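Local coordinates for cell division protein FtsI/penicillin binding protein 2 (Legionella pneumophila subsp. pneumophila ATCC 43290, PDB 4ZTK), which probably cross-links peptidoglycan during cell division as the D,D-transpeptidase domain of an FtsI-type penicillin-binding protein, at residues K202-S205 / G209-A212. Numbering follows the deposited sequence.
Sequences KGHS and GNSA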
ATOM      1  N   LYS A 202      -0.451 -10.944  11.075  1.00 37.62           N
ATOM      2  CA  LYS A 202       0.296 -10.834  12.332  1.00 36.90           C
ATOM      3  C   LYS A 202       1.812 -10.910  12.128  1.00 35.22           C
ATOM      4  O   LYS A 202       2.535 -11.471  12.950  1.00 37.59           O
ATOM      5  CB  LYS A 202      -0.172 -11.888  13.345  1.00 45.78           C
ATOM      6  CG  LYS A 202      -1.632 -11.737  13.763  1.00 56.71           C
ATOM      7  CD  LYS A 202      -2.358 -13.081  13.831  1.00 70.59           C
ATOM      8  CE  LYS A 202      -1.939 -13.905  15.039  1.00 80.18           C
ATOM      9  NZ  LYS A 202      -2.697 -15.187  15.121  1.00 83.74           N
ATOM     10  N   GLY A 203       2.288 -10.338  11.027  1.00 33.87           N
ATOM     11  CA  GLY A 203       3.713 -10.284  10.751  1.00 29.31           C
ATOM     12  C   GLY A 203       4.310 -11.631  10.394  1.00 34.04           C
ATOM     13  O   GLY A 203       5.524 -11.807  10.449  1.00 32.02           O
ATOM     14  N   HIS A 204       3.451 -12.584  10.038  1.00 33.53           N
ATOM     15  CA  HIS A 204       3.889 -13.903   9.585  1.00 37.55           C
ATOM     16  C   HIS A 204       3.786 -14.001   8.071  1.00 37.01           C
ATOM     17  O   HIS A 204       2.849 -13.478   7.469  1.00 36.22           O
ATOM     18  CB  HIS A 204       3.042 -15.008  10.222  1.00 38.49           C
ATOM     19  CG  HIS A 204       3.332 -15.234  11.672  1.00 54.70           C
ATOM     20  ND1 HIS A 204       2.903 -14.374  12.660  1.00 58.34           N
ATOM     21  CD2 HIS A 204       4.014 -16.220  12.302  1.00 54.60           C
ATOM     22  CE1 HIS A 204       3.307 -14.821  13.837  1.00 60.61           C
ATOM     23  NE2 HIS A 204       3.984 -15.939  13.646  1.00 56.30           N
ATOM     24  N   SER A 205       4.743 -14.678   7.454  1.00 38.14           N
ATOM     25  CA  SER A 205       4.713 -14.855   6.011  1.00 46.59           C
ATOM     26  C   SER A 205       4.352 -16.272   5.599  1.00 50.98           C
ATOM     27  O   SER A 205       5.161 -17.190   5.713  1.00 62.89           O
ATOM     28  CB  SER A 205       6.044 -14.472   5.375  1.00 55.71           C
ATOM     29  OG  SER A 205       5.996 -14.707   3.979  1.00 56.15           O
ATOM     30  N   GLY A 209       6.282 -20.525   4.891  1.00 64.43           N
ATOM     31  CA  GLY A 209       5.768 -21.520   5.818  1.00 70.70           C
ATOM     32  C   GLY A 209       5.226 -20.907   7.094  1.00 72.94           C
ATOM     33  O   GLY A 209       5.352 -21.485   8.173  1.00 78.08           O
ATOM     34  N   ASN A 210       4.618 -19.732   6.958  1.00 74.59           N
ATOM     35  CA  ASN A 210       4.098 -18.967   8.091  1.00 74.10           C
ATOM     36  C   ASN A 210       5.161 -18.647   9.143  1.00 66.09           C
ATOM     37  O   ASN A 210       4.929 -18.788  10.344  1.00 64.45           O
ATOM     38  CB  ASN A 210       2.879 -19.653   8.719  1.00 82.28           C
ATOM     39  CG  ASN A 210       1.730 -18.688   8.965  1.00 90.02           C
ATOM     40  OD1 ASN A 210       0.979 -18.351   8.047  1.00 87.32           O
ATOM     41  ND2 ASN A 210       1.592 -18.235  10.206  1.00 95.17           N
ATOM     42  N   SER A 211       6.329 -18.212   8.678  1.00 58.10           N
ATOM     43  CA  SER A 211       7.394 -17.769   9.568  1.00 54.00           C
ATOM     44  C   SER A 211       7.159 -16.324   9.989  1.00 45.70           C
ATOM     45  O   SER A 211       6.645 -15.521   9.215  1.00 41.63           O
ATOM     46  CB  SER A 211       8.752 -17.890   8.876  1.00 57.60           C
ATOM     47  OG  SER A 211       9.050 -19.243   8.578  1.00 72.09           O
ATOM     48  N   ALA A 212       7.540 -15.998  11.220  1.00 46.59           N
ATOM     49  CA  ALA A 212       7.431 -14.634  11.715  1.00 41.24           C
ATOM     50  C   ALA A 212       8.498 -13.755  11.077  1.00 43.92           C
ATOM     51  O   ALA A 212       9.690 -13.967  11.287  1.00 46.78           O
ATOM     52  CB  ALA A 212       7.558 -14.606  13.233  1.00 39.21           C
TER
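His204 lays its imidazole against Ala212, its partner in a non-hydrogen-bonded antiparallel pair. The methyl CB of Ala212 sits 4.1 Å from the ring centroid, over one face and displaced toward the rim, in a CH-pi contact that brings it nearest to NE2. Another part of the ring meets Asn210: the ring edge at CD2 of His204 faces Asn210 O, 3.4 Å away and in the ring plane. The Asn210 amide approaches the base of the same side chain, with ND2 3.5 Å from His204 CB and the amide plane turned 21° from the imidazole.

The backbone beneath is joined chiefly by one short bond, from Ser205 N to Ser211 O at 2.7 Å, nearly straight at 166°. The same carbonyl oxygen receives a CA-H...O contact from His204 CA. In the other direction, Ser205 O faces the amides of both Asn210 and Ser211, forming weak bonds of 2.9 Å from Asn210 N and 3.3 Å from Ser211 N. Two residues thus oppose one, a G1 beta bulge in which Asn210 adopts positive phi.

Further out, the imidazole is steadied from within its own segment. CG anti to the carbonyl carbon (chi1 -73°) puts the ring beside the backbone N, and the turn about CB-CG then brings ND1 round to donate to Lys202 O from above the carbonyl plane, in a bent bond with the oxygen tilted out of the ring plane. Asn201, just beyond helix 189-200, gives weak hydrogen bonds from ND2 to Asn210 OD1 and His204 O, while Ser211 OG pairs with Arg208 O.

This small two-stranded hairpin links helix 189-200 to helix 216-231 in the transpeptidase domain. A carbonyl acceptor at ND1 would favour the ND1-protonated form of a neutral ring, and ring rotation is probably restricted by that bond together with the alanine methyl.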